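Local structure of pesticidal crystal protein Cry4Aa (Bacillus thuringiensis, 2C9K) at residues Y430-S439 / V450-S458; A147-V158 / Y182-Y193. The protein binds to midgut epithelial cells of insects, mosquito larvae among its targets, and promotes their colloid-osmotic lysis as a pore-forming delta-endotoxin. One frame throughout, in Å; residues are numbered along the deposited sequence.

Contact 1. Residues Y430-S439 / V450-S458; sequences YSHILSFIKS and VYTFAWTHS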
loop_
_atom_site.group_PDB
_atom_site.type_symbol
_atom_site.label_atom_id
_atom_site.label_comp_id
_atom_site.label_asym_id
_atom_site.label_seq_id
_atom_site.Cartn_x
_atom_site.Cartn_y
_atom_site.Cartn_z
ATOM N N TYR A 430 -11.239 -8.310 4.915
ATOM C CA TYR A 430 -10.910 -6.900 5.110
ATOM C C TYR A 430 -9.517 -6.637 4.534
ATOM O O TYR A 430 -8.623 -7.471 4.659
ATOM C CB TYR A 430 -10.948 -6.555 6.603
ATOM C CG TYR A 430 -9.940 -7.321 7.425
ATOM C CD1 TYR A 430 -8.730 -6.743 7.795
ATOM C CD2 TYR A 430 -10.169 -8.651 7.780
ATOM C CE1 TYR A 430 -7.770 -7.474 8.492
ATOM C CE2 TYR A 430 -9.221 -9.387 8.475
ATOM C CZ TYR A 430 -8.025 -8.795 8.824
ATOM O OH TYR A 430 -7.073 -9.528 9.492
ATOM N N SER A 431 -9.335 -5.477 3.909
ATOM C CA SER A 431 -8.059 -5.135 3.287
ATOM C C SER A 431 -7.146 -4.254 4.132
ATOM O O SER A 431 -5.938 -4.174 3.872
ATOM C CB SER A 431 -8.310 -4.432 1.962
ATOM O OG SER A 431 -8.986 -3.208 2.189
ATOM N N HIS A 432 -7.711 -3.579 5.129
ATOM C CA HIS A 432 -6.904 -2.713 5.977
ATOM C C HIS A 432 -7.293 -2.844 7.435
ATOM O O HIS A 432 -8.403 -3.256 7.746
ATOM C CB HIS A 432 -7.047 -1.245 5.548
ATOM C CG HIS A 432 -6.397 -0.920 4.235
ATOM N ND1 HIS A 432 -6.887 -1.368 3.026
ATOM C CD2 HIS A 432 -5.315 -0.158 3.942
ATOM C CE1 HIS A 432 -6.138 -0.895 2.047
ATOM N NE2 HIS A 432 -5.178 -0.157 2.575
ATOM N N ILE A 433 -6.362 -2.496 8.319
ATOM C CA ILE A 433 -6.579 -2.537 9.764
ATOM C C ILE A 433 -6.158 -1.190 10.358
ATOM O O ILE A 433 -5.236 -0.541 9.850
ATOM C CB ILE A 433 -5.728 -3.638 10.447
ATOM C CG1 ILE A 433 -4.241 -3.263 10.376
ATOM C CG2 ILE A 433 -6.012 -5.002 9.806
ATOM C CD1 ILE A 433 -3.346 -4.176 11.183
ATOM N N LEU A 434 -6.814 -0.772 11.434
ATOM C CA LEU A 434 -6.477 0.504 12.061
ATOM C C LEU A 434 -5.046 0.450 12.579
ATOM O O LEU A 434 -4.622 -0.565 13.120
ATOM C CB LEU A 434 -7.431 0.818 13.220
ATOM C CG LEU A 434 -7.205 2.239 13.744
ATOM C CD1 LEU A 434 -7.658 3.231 12.685
ATOM C CD2 LEU A 434 -7.955 2.463 15.041
ATOM N N SER A 435 -4.295 1.531 12.438
ATOM C CA SER A 435 -2.923 1.495 12.912
ATOM C C SER A 435 -2.548 2.650 13.821
ATOM O O SER A 435 -1.560 2.572 14.540
ATOM C CB SER A 435 -1.962 1.457 11.723
ATOM O OG SER A 435 -2.019 2.658 10.983
ATOM N N PHE A 436 -3.351 3.708 13.804
ATOM C CA PHE A 436 -3.054 4.900 14.598
ATOM C C PHE A 436 -4.165 5.953 14.464
ATOM O O PHE A 436 -4.910 5.962 13.480
ATOM C CB PHE A 436 -1.752 5.511 14.076
ATOM C CG PHE A 436 -0.962 6.262 15.102
ATOM C CD1 PHE A 436 -0.201 5.575 16.048
ATOM C CD2 PHE A 436 -0.920 7.653 15.083
ATOM C CE1 PHE A 436 0.596 6.261 16.954
ATOM C CE2 PHE A 436 -0.123 8.352 15.990
ATOM C CZ PHE A 436 0.639 7.653 16.926
ATOM N N ILE A 437 -4.266 6.839 15.453
ATOM C CA ILE A 437 -5.243 7.928 15.416
ATOM C C ILE A 437 -4.587 9.221 15.897
ATOM O O ILE A 437 -4.332 9.364 17.085
ATOM C CB ILE A 437 -6.458 7.661 16.311
ATOM C CG1 ILE A 437 -7.276 6.492 15.763
ATOM C CG2 ILE A 437 -7.328 8.900 16.366
ATOM C CD1 ILE A 437 -8.536 6.198 16.569
ATOM N N LYS A 438 -4.302 10.145 14.978
ATOM C CA LYS A 438 -3.686 11.424 15.330
ATOM C C LYS A 438 -4.767 12.478 15.427
ATOM O O LYS A 438 -5.899 12.251 15.010
ATOM C CB LYS A 438 -2.653 11.860 14.277
ATOM C CG LYS A 438 -1.250 11.360 14.545
ATOM C CD LYS A 438 -0.302 11.660 13.405
ATOM C CE LYS A 438 0.010 13.144 13.288
ATOM N NZ LYS A 438 0.945 13.652 14.323
ATOM N N SER A 439 -4.414 13.642 15.955
ATOM C CA SER A 439 -5.387 14.708 16.102
ATOM C C SER A 439 -4.725 16.084 16.068
ATOM O O SER A 439 -3.640 16.268 16.624
ATOM C CB SER A 439 -6.124 14.519 17.424
ATOM O OG SER A 439 -7.424 15.068 17.378
ATOM N N VAL A 450 -9.575 18.061 14.618
ATOM C CA VAL A 450 -9.674 17.226 13.416
ATOM C C VAL A 450 -8.886 15.935 13.632
ATOM O O VAL A 450 -7.726 15.969 14.056
ATOM C CB VAL A 450 -9.090 17.938 12.176
ATOM C CG1 VAL A 450 -9.030 16.980 11.014
ATOM C CG2 VAL A 450 -9.945 19.124 11.805
ATOM N N TYR A 451 -9.507 14.795 13.343
ATOM C CA TYR A 451 -8.823 13.521 13.525
ATOM C C TYR A 451 -8.508 12.868 12.190
ATOM O O TYR A 451 -9.083 13.213 11.158
ATOM C CB TYR A 451 -9.683 12.535 14.326
ATOM C CG TYR A 451 -10.158 12.999 15.690
ATOM C CD1 TYR A 451 -11.262 13.844 15.822
ATOM C CD2 TYR A 451 -9.533 12.552 16.850
ATOM C CE1 TYR A 451 -11.733 14.225 17.078
ATOM C CE2 TYR A 451 -9.990 12.926 18.103
ATOM C CZ TYR A 451 -11.090 13.759 18.216
ATOM O OH TYR A 451 -11.551 14.113 19.468
ATOM N N THR A 452 -7.586 11.919 12.225
ATOM C CA THR A 452 -7.227 11.151 11.049
ATOM C C THR A 452 -7.056 9.733 11.552
ATOM O O THR A 452 -6.514 9.508 12.635
ATOM C CB THR A 452 -5.909 11.606 10.424
ATOM O OG1 THR A 452 -4.937 11.782 11.454
ATOM C CG2 THR A 452 -6.090 12.897 9.659
ATOM N N PHE A 453 -7.543 8.778 10.778
ATOM C CA PHE A 453 -7.433 7.379 11.149
ATOM C C PHE A 453 -6.463 6.721 10.183
ATOM O O PHE A 453 -6.691 6.708 8.978
ATOM C CB PHE A 453 -8.815 6.722 11.101
ATOM C CG PHE A 453 -9.807 7.336 12.061
ATOM C CD1 PHE A 453 -10.397 8.569 11.786
ATOM C CD2 PHE A 453 -10.096 6.715 13.278
ATOM C CE1 PHE A 453 -11.252 9.176 12.706
ATOM C CE2 PHE A 453 -10.950 7.316 14.204
ATOM C CZ PHE A 453 -11.525 8.547 13.918
ATOM N N ALA A 454 -5.360 6.214 10.722
ATOM C CA ALA A 454 -4.326 5.562 9.927
ATOM C C ALA A 454 -4.714 4.119 9.649
ATOM O O ALA A 454 -5.251 3.438 10.516
ATOM C CB ALA A 454 -3.007 5.605 10.667
ATOM N N TRP A 455 -4.431 3.658 8.440
ATOM C CA TRP A 455 -4.753 2.301 8.042
ATOM C C TRP A 455 -3.593 1.655 7.307
ATOM O O TRP A 455 -3.048 2.234 6.380
ATOM C CB TRP A 455 -5.985 2.297 7.127
ATOM C CG TRP A 455 -7.221 2.859 7.761
ATOM C CD1 TRP A 455 -7.669 4.140 7.688
ATOM C CD2 TRP A 455 -8.146 2.154 8.602
ATOM N NE1 TRP A 455 -8.815 4.283 8.433
ATOM C CE2 TRP A 455 -9.128 3.079 9.005
ATOM C CE3 TRP A 455 -8.237 0.830 9.052
ATOM C CZ2 TRP A 455 -10.190 2.725 9.838
ATOM C CZ3 TRP A 455 -9.296 0.478 9.880
ATOM C CH2 TRP A 455 -10.256 1.422 10.263
ATOM N N THR A 456 -3.216 0.456 7.727
ATOM C CA THR A 456 -2.138 -0.264 7.069
ATOM C C THR A 456 -2.744 -1.456 6.333
ATOM O O THR A 456 -3.834 -1.915 6.688
ATOM C CB THR A 456 -1.083 -0.746 8.080
ATOM O OG1 THR A 456 -1.725 -1.422 9.168
ATOM C CG2 THR A 456 -0.295 0.432 8.606
ATOM N N HIS A 457 -2.058 -1.953 5.309
ATOM C CA HIS A 457 -2.588 -3.081 4.545
ATOM C C HIS A 457 -2.581 -4.387 5.345
ATOM O O HIS A 457 -1.559 -4.753 5.934
ATOM C CB HIS A 457 -1.791 -3.278 3.263
ATOM C CG HIS A 457 -2.524 -4.069 2.230
ATOM N ND1 HIS A 457 -3.355 -3.484 1.299
ATOM C CD2 HIS A 457 -2.600 -5.401 2.019
ATOM C CE1 HIS A 457 -3.911 -4.425 0.558
ATOM N NE2 HIS A 457 -3.470 -5.597 0.975
ATOM N N SER A 458 -3.707 -5.097 5.347
ATOM C CA SER A 458 -3.813 -6.345 6.102
ATOM C C SER A 458 -2.989 -7.498 5.535
ATOM O O SER A 458 -3.155 -8.649 5.940
ATOM C CB SER A 458 -5.278 -6.775 6.221
ATOM O OG SER A 458 -5.793 -7.194 4.975
#
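Leu434 lays CD1 over the six-membered ring of Trp455, 3.9 Å from its centroid and 12° off the normal, a CH-pi contact between non-hydrogen-bonded partners of an antiparallel beta hairpin. Strand 450-457 lies between strands 432-440 and 262-267. With CG of Leu434 anti to the backbone N (chi1 -172°), the branch reaches across to the indole, and the same CD1 approaches the edge of the Phe453 ring. Farther along this face Ile437 runs side by side with Phe453, its CD1 3.6 Å from Phe453 CE2, and Ser439 OG, bonded to Gln449, sits over a face of Tyr451. On the other face Phe436 CB meets Ala454 CB at 3.6 Å before its ring leads away to a cation-pi contact with Arg288. At the open end of the hairpin His457 directs its edge at the face of His432, planes at 69°. The His432 ring donates in plane from ND1 to Ser431 OG at 2.9 Å, itself bonded to Pro410 O, and its NE2 bonds to Arg261. Ser458 OG donates to Tyr430 O at 2.9 Å. Leu434, Ile437, Phe453 and Trp455 thus form an apolar, aromatic face, while hydrogen bonds fix the His432 ring and Ser458 hydroxyl.

Contact 2. Residues A147-V158 / Y182-Y193; sequences ANLHLTVLNQAV and YYPVLTKAIEDY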
loop_
_atom_site.group_PDB
_atom_site.type_symbol
_atom_site.label_atom_id
_atom_site.label_comp_id
_atom_site.label_asym_id
_atom_site.label_seq_id
_atom_site.Cartn_x
_atom_site.Cartn_y
_atom_site.Cartn_z
ATOM N N ALA A 147 -2.375 -1.861 -17.659
ATOM C CA ALA A 147 -0.963 -2.248 -17.599
ATOM C C ALA A 147 -0.737 -3.542 -16.823
ATOM O O ALA A 147 0.103 -4.358 -17.204
ATOM C CB ALA A 147 -0.135 -1.124 -16.983
ATOM N N ASN A 148 -1.483 -3.729 -15.736
ATOM C CA ASN A 148 -1.337 -4.930 -14.930
ATOM C C ASN A 148 -1.755 -6.144 -15.748
ATOM O O ASN A 148 -1.039 -7.145 -15.793
ATOM C CB ASN A 148 -2.171 -4.826 -13.650
ATOM C CG ASN A 148 -2.056 -6.065 -12.770
ATOM O OD1 ASN A 148 -3.026 -6.801 -12.584
ATOM N ND2 ASN A 148 -0.865 -6.300 -12.228
ATOM N N LEU A 149 -2.913 -6.064 -16.393
ATOM C CA LEU A 149 -3.366 -7.176 -17.223
ATOM C C LEU A 149 -2.246 -7.451 -18.215
ATOM O O LEU A 149 -1.812 -8.596 -18.387
ATOM C CB LEU A 149 -4.648 -6.811 -17.978
ATOM C CG LEU A 149 -5.883 -6.661 -17.097
ATOM C CD1 LEU A 149 -7.062 -6.121 -17.898
ATOM C CD2 LEU A 149 -6.196 -8.006 -16.482
ATOM N N HIS A 150 -1.768 -6.387 -18.853
ATOM C CA HIS A 150 -0.694 -6.510 -19.816
ATOM C C HIS A 150 0.478 -7.264 -19.201
ATOM O O HIS A 150 0.932 -8.267 -19.751
ATOM C CB HIS A 150 -0.229 -5.130 -20.283
ATOM C CG HIS A 150 0.735 -5.181 -21.426
ATOM N ND1 HIS A 150 0.998 -6.340 -22.126
ATOM C CD2 HIS A 150 1.496 -4.219 -21.997
ATOM C CE1 HIS A 150 1.881 -6.093 -23.074
ATOM N NE2 HIS A 150 2.198 -4.813 -23.017
ATOM N N LEU A 151 0.963 -6.793 -18.056
ATOM C CA LEU A 151 2.093 -7.443 -17.393
ATOM C C LEU A 151 1.826 -8.914 -17.062
ATOM O O LEU A 151 2.752 -9.732 -17.065
ATOM C CB LEU A 151 2.465 -6.688 -16.108
ATOM C CG LEU A 151 3.125 -5.314 -16.272
ATOM C CD1 LEU A 151 3.204 -4.598 -14.935
ATOM C CD2 LEU A 151 4.517 -5.489 -16.872
ATOM N N THR A 152 0.564 -9.251 -16.792
ATOM C CA THR A 152 0.200 -10.623 -16.433
ATOM C C THR A 152 0.319 -11.627 -17.575
ATOM O O THR A 152 0.760 -12.757 -17.366
ATOM C CB THR A 152 -1.228 -10.697 -15.867
ATOM O OG1 THR A 152 -1.379 -9.732 -14.820
ATOM C CG2 THR A 152 -1.488 -12.066 -15.294
ATOM N N VAL A 153 -0.077 -11.230 -18.777
ATOM C CA VAL A 153 0.025 -12.142 -19.907
ATOM C C VAL A 153 1.485 -12.310 -20.301
ATOM O O VAL A 153 1.901 -13.393 -20.692
ATOM C CB VAL A 153 -0.785 -11.654 -21.122
ATOM C CG1 VAL A 153 -0.475 -12.520 -22.330
ATOM C CG2 VAL A 153 -2.275 -11.724 -20.810
ATOM N N LEU A 154 2.268 -11.244 -20.199
ATOM C CA LEU A 154 3.680 -11.341 -20.533
ATOM C C LEU A 154 4.391 -12.248 -19.521
ATOM O O LEU A 154 5.180 -13.113 -19.899
ATOM C CB LEU A 154 4.313 -9.953 -20.543
ATOM C CG LEU A 154 3.854 -9.077 -21.705
ATOM C CD1 LEU A 154 4.364 -7.653 -21.532
ATOM C CD2 LEU A 154 4.368 -9.678 -23.005
ATOM N N ASN A 155 4.107 -12.050 -18.239
ATOM C CA ASN A 155 4.714 -12.866 -17.192
ATOM C C ASN A 155 4.334 -14.304 -17.472
ATOM O O ASN A 155 5.140 -15.215 -17.302
ATOM C CB ASN A 155 4.196 -12.438 -15.802
ATOM C CG ASN A 155 4.634 -13.385 -14.684
ATOM O OD1 ASN A 155 3.993 -14.402 -14.426
ATOM N ND2 ASN A 155 5.734 -13.052 -14.023
ATOM N N GLN A 156 3.100 -14.493 -17.922
ATOM C CA GLN A 156 2.589 -15.824 -18.228
ATOM C C GLN A 156 3.300 -16.399 -19.459
ATOM O O GLN A 156 3.738 -17.550 -19.456
ATOM C CB GLN A 156 1.075 -15.757 -18.460
ATOM C CG GLN A 156 0.394 -17.111 -18.504
ATOM C CD GLN A 156 0.854 -17.968 -19.681
ATOM O OE1 GLN A 156 0.485 -17.716 -20.835
ATOM N NE2 GLN A 156 1.671 -18.978 -19.393
ATOM N N ALA A 157 3.415 -15.577 -20.500
ATOM C CA ALA A 157 4.069 -15.966 -21.742
ATOM C C ALA A 157 5.474 -16.456 -21.456
ATOM O O ALA A 157 5.889 -17.496 -21.960
ATOM C CB ALA A 157 4.120 -14.783 -22.701
ATOM N N VAL A 158 6.212 -15.699 -20.655
ATOM C CA VAL A 158 7.568 -16.086 -20.308
ATOM C C VAL A 158 7.565 -17.455 -19.645
ATOM O O VAL A 158 8.345 -18.327 -20.007
ATOM C CB VAL A 158 8.208 -15.067 -19.361
ATOM C CG1 VAL A 158 9.504 -15.615 -18.807
ATOM C CG2 VAL A 158 8.475 -13.776 -20.107
ATOM N N TYR A 182 9.544 -13.113 -24.707
ATOM C CA TYR A 182 9.027 -11.863 -24.164
ATOM C C TYR A 182 9.727 -11.353 -22.909
ATOM O O TYR A 182 9.314 -10.339 -22.356
ATOM C CB TYR A 182 7.538 -11.996 -23.849
ATOM C CG TYR A 182 6.675 -12.395 -25.018
ATOM C CD1 TYR A 182 6.679 -13.703 -25.494
ATOM C CD2 TYR A 182 5.838 -11.469 -25.636
ATOM C CE1 TYR A 182 5.864 -14.084 -26.556
ATOM C CE2 TYR A 182 5.020 -11.838 -26.701
ATOM C CZ TYR A 182 5.037 -13.150 -27.153
ATOM O OH TYR A 182 4.223 -13.535 -28.195
ATOM N N TYR A 183 10.776 -12.029 -22.453
ATOM C CA TYR A 183 11.442 -11.577 -21.234
ATOM C C TYR A 183 12.096 -10.200 -21.317
ATOM O O TYR A 183 12.078 -9.450 -20.348
ATOM C CB TYR A 183 12.472 -12.597 -20.743
ATOM C CG TYR A 183 12.966 -12.257 -19.357
ATOM C CD1 TYR A 183 12.061 -11.998 -18.329
ATOM C CD2 TYR A 183 14.329 -12.148 -19.078
ATOM C CE1 TYR A 183 12.495 -11.633 -17.061
ATOM C CE2 TYR A 183 14.772 -11.785 -17.811
ATOM C CZ TYR A 183 13.846 -11.528 -16.813
ATOM O OH TYR A 183 14.260 -11.156 -15.566
ATOM N N PRO A 184 12.708 -9.858 -22.459
ATOM C CA PRO A 184 13.313 -8.526 -22.500
ATOM C C PRO A 184 12.206 -7.473 -22.479
ATOM O O PRO A 184 12.375 -6.377 -21.952
ATOM C CB PRO A 184 14.080 -8.544 -23.816
ATOM C CG PRO A 184 14.475 -9.986 -23.947
ATOM C CD PRO A 184 13.193 -10.684 -23.579
ATOM N N VAL A 185 11.063 -7.832 -23.048
ATOM C CA VAL A 185 9.908 -6.939 -23.111
ATOM C C VAL A 185 9.148 -6.870 -21.782
ATOM O O VAL A 185 8.628 -5.811 -21.414
ATOM C CB VAL A 185 8.923 -7.391 -24.214
ATOM C CG1 VAL A 185 7.706 -6.495 -24.231
ATOM C CG2 VAL A 185 9.615 -7.368 -25.553
ATOM N N LEU A 186 9.070 -8.004 -21.082
ATOM C CA LEU A 186 8.377 -8.082 -19.799
ATOM C C LEU A 186 9.027 -7.082 -18.874
ATOM O O LEU A 186 8.365 -6.282 -18.212
ATOM C CB LEU A 186 8.519 -9.485 -19.211
ATOM C CG LEU A 186 8.071 -9.701 -17.764
ATOM C CD1 LEU A 186 6.618 -9.306 -17.603
ATOM C CD2 LEU A 186 8.276 -11.159 -17.392
ATOM N N THR A 187 10.348 -7.147 -18.851
ATOM C CA THR A 187 11.154 -6.267 -18.044
ATOM C C THR A 187 10.860 -4.793 -18.362
ATOM O O THR A 187 10.396 -4.055 -17.497
ATOM C CB THR A 187 12.641 -6.598 -18.275
ATOM O OG1 THR A 187 12.923 -7.878 -17.691
ATOM C CG2 THR A 187 13.552 -5.533 -17.672
ATOM N N LYS A 188 11.110 -4.375 -19.601
ATOM C CA LYS A 188 10.873 -2.991 -20.009
ATOM C C LYS A 188 9.465 -2.514 -19.666
ATOM O O LYS A 188 9.259 -1.334 -19.385
ATOM C CB LYS A 188 11.108 -2.837 -21.515
ATOM C CG LYS A 188 12.025 -1.679 -21.903
ATOM C CD LYS A 188 13.396 -1.827 -21.240
ATOM C CE LYS A 188 14.463 -0.944 -21.888
ATOM N NZ LYS A 188 14.753 -1.340 -23.317
ATOM N N ALA A 189 8.500 -3.431 -19.695
ATOM C CA ALA A 189 7.109 -3.106 -19.381
ATOM C C ALA A 189 6.931 -2.839 -17.881
ATOM O O ALA A 189 6.139 -1.975 -17.484
ATOM C CB ALA A 189 6.198 -4.247 -19.818
ATOM N N ILE A 190 7.660 -3.593 -17.058
ATOM C CA ILE A 190 7.611 -3.431 -15.604
ATOM C C ILE A 190 8.223 -2.078 -15.270
ATOM O O ILE A 190 7.720 -1.340 -14.417
ATOM C CB ILE A 190 8.433 -4.528 -14.871
ATOM C CG1 ILE A 190 7.713 -5.873 -14.960
ATOM C CG2 ILE A 190 8.670 -4.132 -13.425
ATOM C CD1 ILE A 190 8.506 -7.034 -14.389
ATOM N N GLU A 191 9.310 -1.753 -15.960
ATOM C CA GLU A 191 9.987 -0.493 -15.730
ATOM C C GLU A 191 9.166 0.701 -16.208
ATOM O O GLU A 191 8.934 1.641 -15.442
ATOM C CB GLU A 191 11.352 -0.490 -16.416
ATOM C CG GLU A 191 12.137 0.792 -16.178
ATOM C CD GLU A 191 13.546 0.722 -16.720
ATOM O OE1 GLU A 191 14.239 -0.279 -16.446
ATOM O OE2 GLU A 191 13.969 1.666 -17.412
ATOM N N ASP A 192 8.723 0.669 -17.460
ATOM C CA ASP A 192 7.953 1.780 -18.004
ATOM C C ASP A 192 6.658 2.044 -17.267
ATOM O O ASP A 192 6.354 3.181 -16.923
ATOM C CB ASP A 192 7.655 1.553 -19.479
ATOM C CG ASP A 192 8.899 1.612 -20.332
ATOM O OD1 ASP A 192 9.938 2.114 -19.844
ATOM O OD2 ASP A 192 8.832 1.167 -21.498
ATOM N N TYR A 193 5.890 0.991 -17.033
ATOM C CA TYR A 193 4.622 1.126 -16.329
ATOM C C TYR A 193 4.817 1.680 -14.919
ATOM O O TYR A 193 4.066 2.543 -14.475
ATOM C CB TYR A 193 3.919 -0.225 -16.292
ATOM C CG TYR A 193 3.326 -0.604 -17.628
ATOM C CD1 TYR A 193 3.100 -1.936 -17.964
ATOM C CD2 TYR A 193 2.956 0.379 -18.550
ATOM C CE1 TYR A 193 2.522 -2.281 -19.187
ATOM C CE2 TYR A 193 2.373 0.040 -19.773
ATOM C CZ TYR A 193 2.160 -1.288 -20.082
ATOM O OH TYR A 193 1.569 -1.624 -21.277
#
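Tyr193 turns a ring face to the methyl of Ala147, whose CB stands 3.4 Å from the ring centroid, almost on the normal: a CH-pi contact that begins one end of an antiparallel helix pair in the N-terminal helical domain of the delta-endotoxin. Helices 140-164 and 183-208 pack here with local axes 9.4 Å apart and 153° between their directions, by knobs into holes. Leu151 is one knob, set among Leu186, Ala189, Ile190 and Tyr193. Its CD2 presses on Ala189 CB at 3.6 Å and on Ile190 CG1, while the branch carbon CG comes to the edge of the Tyr193 ring, near its plane. Leu186 answers from the opposite helix, fitting among Leu151, Leu154, Asn155 and Val158. With CG anti to the backbone N (chi1 170°), the branch swings toward the partner helix, and CD1 meets Leu154 CB at 3.8 Å and CD2 meets Val158 CG2.

No hydrogen bond links the two segments, so shape and apolar burial hold this interface together. Polar groups beside it are engaged elsewhere: Asn155 ND2 donates to Tyr246 O, and Tyr183 OH bonds to Asp247. Helix 103-123 also borders the pair, touching Tyr182 through Gln108 and Tyr193 through Ile118. At the end away from Tyr193, the Tyr182 ring receives Ala157 CB over one face, offset toward the rim, while Leu154 CD2 crosses to within 3.5 Å of Tyr182 CD2.

Contact 2 comes first along the chain and contact 1 follows in a different domain, with no overlap in sequence. Their centres lie about 33 Å apart and their nearest atoms about 13 Å apart, so the two do not touch. Contact 2 pairs helices 140-164 and 183-208 of the N-terminal domain, the helical bundle associated with pore formation in three-domain Cry toxins. Contact 1 pairs strands 432-440 and 450-457 of the middle domain, a beta-sheet domain implicated in receptor binding across the family. They share no helix, strand or sheet: one is interhelical packing, the other hairpin pairing, within separate modules of the toxin.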